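Erythromycin C-12 hydroxylase (Saccharopolyspora erythraea, PDB 2JJO) hydroxylates the macrolactone ring of erythromycin D at C-12, using a heme b cofactor, molecular oxygen and NADPH, to give erythromycin C. Local coordinates at residues 23-28 and 388-393; 247-252 and 285-290. The protein carries 1 engineered substitution. All coordinates share one frame; numbering follows the deposited sequence.

Contact 1. Residues 23-28 and 388-393. With EY5 (Erythromycin D), chain C.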
loop_
_atom_site.group_PDB
_atom_site.type_symbol
_atom_site.label_atom_id
_atom_site.label_comp_id
_atom_site.label_asym_id
_atom_site.label_seq_id
_atom_site.Cartn_x
_atom_site.Cartn_y
_atom_site.Cartn_z
ATOM N N GLY A 23 -12.638 -9.391 10.584
ATOM C CA GLY A 23 -11.471 -8.491 10.633
ATOM C C GLY A 23 -10.353 -8.999 9.729
ATOM O O GLY A 23 -10.397 -10.135 9.270
ATOM N N MET A 24 -9.343 -8.167 9.488
ATOM C CA MET A 24 -8.190 -8.549 8.667
ATOM C C MET A 24 -7.318 -9.584 9.363
ATOM O O MET A 24 -6.595 -10.323 8.696
ATOM C CB MET A 24 -7.302 -7.310 8.317
ATOM C CG MET A 24 -8.011 -6.121 7.624
ATOM S SD MET A 24 -8.804 -6.594 6.077
ATOM C CE MET A 24 -9.521 -5.067 5.516
ATOM N N ALA A 25 -7.356 -9.633 10.693
ATOM C CA ALA A 25 -6.379 -10.442 11.431
ATOM C C ALA A 25 -6.547 -11.938 11.206
ATOM O O ALA A 25 -5.553 -12.674 11.168
ATOM C CB ALA A 25 -6.383 -10.114 12.909
ATOM N N ASP A 26 -7.784 -12.399 11.029
ATOM C CA ASP A 26 -8.018 -13.813 10.708
ATOM C C ASP A 26 -8.200 -13.964 9.217
ATOM O O ASP A 26 -9.324 -13.874 8.693
ATOM C CB ASP A 26 -9.226 -14.389 11.480
ATOM C CG ASP A 26 -9.411 -15.898 11.267
ATOM O OD1 ASP A 26 -8.962 -16.483 10.231
ATOM O OD2 ASP A 26 -10.061 -16.516 12.148
ATOM N N GLU A 27 -7.092 -14.256 8.543
ATOM C CA GLU A 27 -7.066 -14.202 7.074
ATOM C C GLU A 27 -7.982 -15.262 6.477
ATOM O O GLU A 27 -8.761 -15.003 5.563
ATOM C CB GLU A 27 -5.645 -14.379 6.570
ATOM C CG GLU A 27 -5.514 -14.287 5.086
ATOM C CD GLU A 27 -4.106 -14.577 4.619
ATOM O OE1 GLU A 27 -3.283 -13.630 4.501
ATOM O OE2 GLU A 27 -3.838 -15.760 4.366
ATOM N N THR A 28 -7.869 -16.473 7.005
ATOM C CA THR A 28 -8.693 -17.596 6.568
ATOM C C THR A 28 -10.189 -17.267 6.672
ATOM O O THR A 28 -10.927 -17.477 5.718
ATOM C CB THR A 28 -8.331 -18.861 7.390
ATOM O OG1 THR A 28 -6.911 -19.112 7.259
ATOM C CG2 THR A 28 -9.140 -20.097 6.911
ATOM N N HIS A 388 -0.954 -10.210 13.525
ATOM C CA HIS A 388 -1.513 -9.589 12.334
ATOM C C HIS A 388 -2.137 -8.203 12.637
ATOM O O HIS A 388 -2.703 -7.976 13.734
ATOM C CB HIS A 388 -2.595 -10.514 11.784
ATOM C CG HIS A 388 -2.058 -11.730 11.089
ATOM N ND1 HIS A 388 -2.307 -11.992 9.762
ATOM C CD2 HIS A 388 -1.297 -12.758 11.542
ATOM C CE1 HIS A 388 -1.704 -13.117 9.416
ATOM N NE2 HIS A 388 -1.086 -13.605 10.478
ATOM N N PHE A 389 -2.071 -7.286 11.664
ATOM C CA PHE A 389 -2.863 -6.042 11.754
ATOM C C PHE A 389 -4.351 -6.377 11.789
ATOM O O PHE A 389 -4.812 -7.242 11.045
ATOM C CB PHE A 389 -2.553 -5.082 10.605
ATOM C CG PHE A 389 -1.157 -4.530 10.622
ATOM C CD1 PHE A 389 -0.827 -3.464 11.461
ATOM C CD2 PHE A 389 -0.175 -5.007 9.732
ATOM C CE1 PHE A 389 0.475 -2.926 11.472
ATOM C CE2 PHE A 389 1.129 -4.448 9.721
ATOM C CZ PHE A 389 1.452 -3.419 10.596
ATOM N N GLU A 390 -5.099 -5.687 12.647
ATOM C CA GLU A 390 -6.544 -5.928 12.814
ATOM C C GLU A 390 -7.382 -5.268 11.690
ATOM O O GLU A 390 -8.472 -5.750 11.325
ATOM C CB GLU A 390 -7.052 -5.440 14.214
ATOM C CG GLU A 390 -6.622 -6.305 15.435
ATOM C CD GLU A 390 -7.260 -7.715 15.524
ATOM O OE1 GLU A 390 -8.456 -7.920 15.191
ATOM O OE2 GLU A 390 -6.545 -8.640 15.968
ATOM N N GLN A 391 -6.867 -4.189 11.120
ATOM C CA GLN A 391 -7.659 -3.408 10.181
ATOM C C GLN A 391 -6.806 -2.733 9.118
ATOM O O GLN A 391 -5.584 -2.627 9.246
ATOM C CB GLN A 391 -8.472 -2.361 10.949
ATOM C CG GLN A 391 -7.611 -1.316 11.690
ATOM C CD GLN A 391 -8.477 -0.286 12.370
ATOM O OE1 GLN A 391 -9.637 -0.564 12.704
ATOM N NE2 GLN A 391 -7.929 0.886 12.608
ATOM N N ILE A 392 -7.486 -2.288 8.073
ATOM C CA ILE A 392 -6.943 -1.407 7.045
ATOM C C ILE A 392 -5.934 -2.101 6.111
ATOM O O ILE A 392 -6.085 -2.052 4.886
ATOM C CB ILE A 392 -6.389 -0.067 7.626
ATOM C CG1 ILE A 392 -7.519 0.711 8.335
ATOM C CG2 ILE A 392 -5.805 0.818 6.525
ATOM C CD1 ILE A 392 -7.067 2.025 9.005
ATOM N N VAL A 393 -4.891 -2.709 6.681
ATOM C CA VAL A 393 -3.923 -3.426 5.828
ATOM C C VAL A 393 -3.970 -4.923 6.099
ATOM O O VAL A 393 -4.441 -5.371 7.149
ATOM C CB VAL A 393 -2.469 -2.926 6.004
ATOM C CG1 VAL A 393 -2.331 -1.490 5.513
ATOM C CG2 VAL A 393 -1.998 -3.083 7.484
HETATM O O1 EY5 C . -1.859 7.029 2.177
HETATM C C1 EY5 C . -2.838 7.518 1.589
HETATM O O2 EY5 C . -3.073 7.228 0.213
HETATM C C13 EY5 C . -2.094 6.474 -0.505
HETATM C C36 EY5 C . -1.927 7.102 -1.885
HETATM C C37 EY5 C . -1.662 8.577 -1.795
HETATM C C12 EY5 C . -2.599 5.041 -0.580
HETATM C C35 EY5 C . -4.106 5.002 -0.833
HETATM C C11 EY5 C . -2.235 4.256 0.692
HETATM O O12 EY5 C . -0.809 4.111 0.876
HETATM C C10 EY5 C . -2.857 2.851 0.738
HETATM C C34 EY5 C . -2.298 1.973 -0.407
HETATM C C2 EY5 C . -3.888 8.458 2.154
HETATM C C30 EY5 C . -3.202 9.781 2.489
HETATM C C3 EY5 C . -4.690 7.851 3.307
HETATM O O3 EY5 C . -5.800 8.749 3.555
HETATM C C14 EY5 C . -6.164 9.015 4.891
HETATM O O4 EY5 C . -7.483 8.498 5.083
HETATM C C18 EY5 C . -8.531 9.126 4.350
HETATM C C21 EY5 C . -9.843 8.408 4.694
HETATM C C17 EY5 C . -8.581 10.578 4.778
HETATM O O6 EY5 C . -9.630 11.252 4.070
HETATM C C16 EY5 C . -7.244 11.328 4.605
HETATM C C19 EY5 C . -7.364 12.702 5.272
HETATM O O5 EY5 C . -7.011 11.588 3.219
HETATM C C15 EY5 C . -6.073 10.521 5.191
HETATM C C4 EY5 C . -5.167 6.403 3.014
HETATM C C31 EY5 C . -6.426 6.377 2.120
HETATM C C5 EY5 C . -5.304 5.594 4.315
HETATM C C6 EY5 C . -4.042 4.802 4.715
HETATM C C32 EY5 C . -4.139 4.362 6.173
HETATM O O10 EY5 C . -2.883 5.666 4.649
HETATM C C7 EY5 C . -3.971 3.564 3.784
HETATM C C8 EY5 C . -2.599 3.023 3.407
HETATM C C33 EY5 C . -2.032 2.161 4.545
HETATM C C9 EY5 C . -2.632 2.233 2.119
HETATM O O11 EY5 C . -2.413 1.046 2.173
HETATM O O7 EY5 C . -6.356 4.637 4.256
HETATM C C22 EY5 C . -7.515 4.996 5.008
HETATM O O9 EY5 C . -7.256 5.073 6.407
HETATM C C26 EY5 C . -8.413 5.463 7.153
HETATM C C27 EY5 C . -7.993 5.635 8.590
HETATM C C25 EY5 C . -9.545 4.441 6.991
HETATM C C24 EY5 C . -9.826 4.187 5.494
HETATM N N1 EY5 C . -10.857 3.151 5.175
HETATM C C29 EY5 C . -12.170 3.588 5.675
HETATM C C28 EY5 C . -10.583 1.780 5.639
HETATM C C23 EY5 C . -8.522 3.869 4.768
HETATM O O8 EY5 C . -8.774 3.735 3.363
HETATM O O HOH W 1 -3.956 -10.338 8.031
HETATM O O HOH W 2 -9.059 -8.249 12.714
#

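Contact 2. Residues 247-252 and 285-290. With EY5 (Erythromycin D), chain C.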
loop_
_atom_site.group_PDB
_atom_site.type_symbol
_atom_site.label_atom_id
_atom_site.label_comp_id
_atom_site.label_asym_id
_atom_site.label_seq_id
_atom_site.Cartn_x
_atom_site.Cartn_y
_atom_site.Cartn_z
ATOM N N THR A 247 6.392 -1.936 3.351
ATOM C CA THR A 247 6.728 -2.718 4.535
ATOM C C THR A 247 5.853 -3.971 4.595
ATOM O O THR A 247 6.335 -5.093 4.829
ATOM C CB THR A 247 6.538 -1.891 5.797
ATOM O OG1 THR A 247 7.444 -0.778 5.755
ATOM C CG2 THR A 247 6.833 -2.750 7.043
ATOM N N VAL A 248 4.548 -3.770 4.476
ATOM C CA VAL A 248 3.591 -4.873 4.565
ATOM C C VAL A 248 3.891 -5.954 3.489
ATOM O O VAL A 248 3.862 -7.167 3.767
ATOM C CB VAL A 248 2.101 -4.337 4.502
ATOM C CG1 VAL A 248 1.112 -5.482 4.288
ATOM C CG2 VAL A 248 1.744 -3.649 5.820
ATOM N N LEU A 249 4.194 -5.518 2.272
ATOM C CA LEU A 249 4.415 -6.476 1.178
ATOM C C LEU A 249 5.675 -7.304 1.446
ATOM O O LEU A 249 5.715 -8.518 1.215
ATOM C CB LEU A 249 4.580 -5.758 -0.165
ATOM C CG LEU A 249 4.898 -6.706 -1.355
ATOM C CD1 LEU A 249 3.810 -7.753 -1.612
ATOM C CD2 LEU A 249 5.192 -5.912 -2.675
ATOM N N LEU A 250 6.734 -6.668 1.914
ATOM C CA LEU A 250 7.984 -7.440 2.059
ATOM C C LEU A 250 7.752 -8.524 3.117
ATOM O O LEU A 250 8.244 -9.666 2.991
ATOM C CB LEU A 250 9.148 -6.533 2.460
ATOM C CG LEU A 250 10.492 -7.258 2.685
ATOM C CD1 LEU A 250 10.898 -8.159 1.524
ATOM C CD2 LEU A 250 11.626 -6.259 2.958
ATOM N N GLY A 251 7.004 -8.158 4.158
ATOM C CA GLY A 251 6.608 -9.139 5.175
ATOM C C GLY A 251 5.755 -10.234 4.602
ATOM O O GLY A 251 5.918 -11.403 4.918
ATOM N N ASN A 252 4.810 -9.854 3.746
ATOM C CA ASN A 252 3.928 -10.835 3.151
ATOM C C ASN A 252 4.734 -11.738 2.182
ATOM O O ASN A 252 4.409 -12.893 2.000
ATOM C CB ASN A 252 2.807 -10.130 2.381
ATOM C CG ASN A 252 1.739 -9.517 3.289
ATOM O OD1 ASN A 252 1.797 -9.620 4.523
ATOM N ND2 ASN A 252 0.803 -8.797 2.669
ATOM N N ARG A 285 -1.668 -11.698 -1.485
ATOM C CA ARG A 285 -1.922 -10.992 -0.242
ATOM C C ARG A 285 -1.720 -9.471 -0.433
ATOM O O ARG A 285 -0.689 -8.934 -0.057
ATOM C CB ARG A 285 -0.989 -11.534 0.875
ATOM C CG ARG A 285 -1.473 -12.826 1.486
ATOM C CD ARG A 285 -0.376 -13.535 2.232
ATOM N NE ARG A 285 -0.972 -14.519 3.124
ATOM C CZ ARG A 285 -0.438 -15.692 3.443
ATOM N NH1 ARG A 285 0.759 -16.028 2.958
ATOM N NH2 ARG A 285 -1.100 -16.515 4.272
ATOM N N PRO A 286 -2.687 -8.784 -1.078
ATOM C CA PRO A 286 -2.546 -7.331 -1.290
ATOM C C PRO A 286 -2.425 -6.593 0.034
ATOM O O PRO A 286 -3.273 -6.762 0.904
ATOM C CB PRO A 286 -3.876 -6.943 -2.003
ATOM C CG PRO A 286 -4.844 -8.121 -1.608
ATOM C CD PRO A 286 -3.934 -9.300 -1.679
ATOM N N PRO A 287 -1.371 -5.787 0.196
ATOM C CA PRO A 287 -1.213 -4.960 1.419
ATOM C C PRO A 287 -2.459 -4.108 1.778
ATOM O O PRO A 287 -2.794 -3.986 2.940
ATOM C CB PRO A 287 -0.025 -4.055 1.065
ATOM C CG PRO A 287 0.831 -4.973 0.119
ATOM C CD PRO A 287 -0.229 -5.646 -0.736
ATOM N N PHE A 288 -3.101 -3.528 0.770
ATOM C CA PHE A 288 -4.272 -2.685 0.934
ATOM C C PHE A 288 -5.411 -3.475 0.242
ATOM O O PHE A 288 -5.534 -3.448 -0.988
ATOM C CB PHE A 288 -4.014 -1.349 0.190
ATOM C CG PHE A 288 -4.978 -0.254 0.510
ATOM C CD1 PHE A 288 -5.331 0.040 1.830
ATOM C CD2 PHE A 288 -5.516 0.522 -0.518
ATOM C CE1 PHE A 288 -6.222 1.080 2.133
ATOM C CE2 PHE A 288 -6.385 1.582 -0.238
ATOM C CZ PHE A 288 -6.731 1.867 1.094
ATOM N N PRO A 289 -6.179 -4.241 1.026
ATOM C CA PRO A 289 -7.131 -5.204 0.470
ATOM C C PRO A 289 -8.455 -4.601 -0.012
ATOM O O PRO A 289 -9.215 -5.284 -0.676
ATOM C CB PRO A 289 -7.373 -6.166 1.653
ATOM C CG PRO A 289 -7.240 -5.212 2.880
ATOM C CD PRO A 289 -6.148 -4.259 2.506
ATOM N N GLN A 290 -8.746 -3.349 0.333
ATOM C CA GLN A 290 -10.020 -2.742 -0.038
ATOM C C GLN A 290 -9.788 -1.246 -0.252
ATOM O O GLN A 290 -8.814 -0.698 0.273
ATOM C CB GLN A 290 -11.050 -3.004 1.073
ATOM C CG GLN A 290 -10.665 -2.309 2.342
ATOM C CD GLN A 290 -11.549 -2.609 3.524
ATOM O OE1 GLN A 290 -12.648 -3.173 3.395
ATOM N NE2 GLN A 290 -11.074 -2.205 4.710
HETATM O O1 EY5 C . -1.859 7.029 2.177
HETATM C C1 EY5 C . -2.838 7.518 1.589
HETATM O O2 EY5 C . -3.073 7.228 0.213
HETATM C C13 EY5 C . -2.094 6.474 -0.505
HETATM C C36 EY5 C . -1.927 7.102 -1.885
HETATM C C37 EY5 C . -1.662 8.577 -1.795
HETATM C C12 EY5 C . -2.599 5.041 -0.580
HETATM C C35 EY5 C . -4.106 5.002 -0.833
HETATM C C11 EY5 C . -2.235 4.256 0.692
HETATM O O12 EY5 C . -0.809 4.111 0.876
HETATM C C10 EY5 C . -2.857 2.851 0.738
HETATM C C34 EY5 C . -2.298 1.973 -0.407
HETATM C C2 EY5 C . -3.888 8.458 2.154
HETATM C C30 EY5 C . -3.202 9.781 2.489
HETATM C C3 EY5 C . -4.690 7.851 3.307
HETATM O O3 EY5 C . -5.800 8.749 3.555
HETATM C C14 EY5 C . -6.164 9.015 4.891
HETATM O O4 EY5 C . -7.483 8.498 5.083
HETATM C C18 EY5 C . -8.531 9.126 4.350
HETATM C C21 EY5 C . -9.843 8.408 4.694
HETATM C C17 EY5 C . -8.581 10.578 4.778
HETATM O O6 EY5 C . -9.630 11.252 4.070
HETATM C C16 EY5 C . -7.244 11.328 4.605
HETATM C C19 EY5 C . -7.364 12.702 5.272
HETATM O O5 EY5 C . -7.011 11.588 3.219
HETATM C C15 EY5 C . -6.073 10.521 5.191
HETATM C C4 EY5 C . -5.167 6.403 3.014
HETATM C C31 EY5 C . -6.426 6.377 2.120
HETATM C C5 EY5 C . -5.304 5.594 4.315
HETATM C C6 EY5 C . -4.042 4.802 4.715
HETATM C C32 EY5 C . -4.139 4.362 6.173
HETATM O O10 EY5 C . -2.883 5.666 4.649
HETATM C C7 EY5 C . -3.971 3.564 3.784
HETATM C C8 EY5 C . -2.599 3.023 3.407
HETATM C C33 EY5 C . -2.032 2.161 4.545
HETATM C C9 EY5 C . -2.632 2.233 2.119
HETATM O O11 EY5 C . -2.413 1.046 2.173
HETATM O O7 EY5 C . -6.356 4.637 4.256
HETATM C C22 EY5 C . -7.515 4.996 5.008
HETATM O O9 EY5 C . -7.256 5.073 6.407
HETATM C C26 EY5 C . -8.413 5.463 7.153
HETATM C C27 EY5 C . -7.993 5.635 8.590
HETATM C C25 EY5 C . -9.545 4.441 6.991
HETATM C C24 EY5 C . -9.826 4.187 5.494
HETATM N N1 EY5 C . -10.857 3.151 5.175
HETATM C C29 EY5 C . -12.170 3.588 5.675
HETATM C C28 EY5 C . -10.583 1.780 5.639
HETATM C C23 EY5 C . -8.522 3.869 4.768
HETATM O O8 EY5 C . -8.774 3.735 3.363
#

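Contact 1. Residues 23-28 and 388-393
The backbones of M24 and E390 are joined by one direct hydrogen bond, M24 N to E390 O at 3.2 Å, where the two segments come together without forming regular sheet; the CA atoms come nearest each other at A25 and E390. Two waters carry the pairing further. Water 2 accepts from A25 N and donates to E390 O and, in the conformer given, to E390 OE1. Water 1 donates to M24 O at 2.7 Å and lies in the ring plane of H388, 2.9 Å from ND1.

M24 turns beside its own backbone N (chi1 -55°) and bends again at chi2, which carries it over the inside of the 388-393 turn. Its CB lies 3.6 Å from V393 O and its CG 3.7 Å from Q391 CA, so a buried apolar chain covers this backbone, while P289 packs against M24 from outside the two segments. The methyl of A25 is flanked on one side by H388 CB, and E390 OE2 reaches to 3.4 Å from A25 CB. Because E390 is modelled in two conformers, this approach and the link from OE1 to water 2 are tentative. Just beyond, D26 caps helix 27-40 through A29 N.

V393 N bonds back to Q391 O at 2.7 Å, closing a classic gamma turn at I392. From there I392 CD1 extends to the desosamine methyl C27 of erythromycin D at 3.7 Å, and V393 CG1 approaches the macrolactone methyl C33. The loop between strands 377-379 and 400-403 probably corresponds to the last substrate-recognition site of P450s; here I392 and V393 line the erythromycin D pocket on one flank, with the N-terminal segment packed behind them.

Contact 2. Residues 247-252 and 285-290
P287 packs its ring against two residues of helix 228-259. V248 CG1, anti to the backbone N (chi1 168°), reaches P287 CB at 3.7 Å, and L249 CB meets P287 CG at 3.8 Å. One turn further along the helix, N252 ND2 donates to R285 O at 3.1 Å, the oxygen tilted 21° from the amide plane.

That amide is fixed from several directions: ND2 also reaches L394 O, and OD1 takes a hydrogen bond from R255. R285 runs extended from CG to NE and forms a salt bridge with E259, besides its pairing with E27. From helix 274-284, L282 touches both P287 and L249, and V281 touches L249 and N252; the heme touches P287 and L249 as well.

Next in the chain, F288 lies between Q290 O over one face and the macrolactone over the other, with C10 of erythromycin D 3.6 Å above the ring centre. Hydroxyl O8 of the desosamine lies at the ring edge.

The contact thus divides its chemistry: apolar carbon beside the heme, and a buried amide with two backbone acceptors and an arginine partner that secures the post-helix loop and so probably steadies F288 under the substrate.

In the fold
The centres of contacts 1 and 2 lie about 11 Å apart, and contact 2 is nested in the chain loop that contact 1 closes: first 23-28, then 247-252 on the long helix 228-259, then 285-290 between helix 274-284 and strand 290-295, and last 388-393. They touch directly. E27 OE1 bridges to R285 NE at 2.8 Å, V393 CB packs on P287 O, and the M24 methyl reaches Q290. F389 and V393 of contact 1 also touch V248, so helix 228-259, part of contact 2, supports the 388-393 loop as well. Since 388-393 and 285-290 each meet erythromycin D, the two loops form adjoining parts of one pocket above the heme, tied to the N-terminal segment.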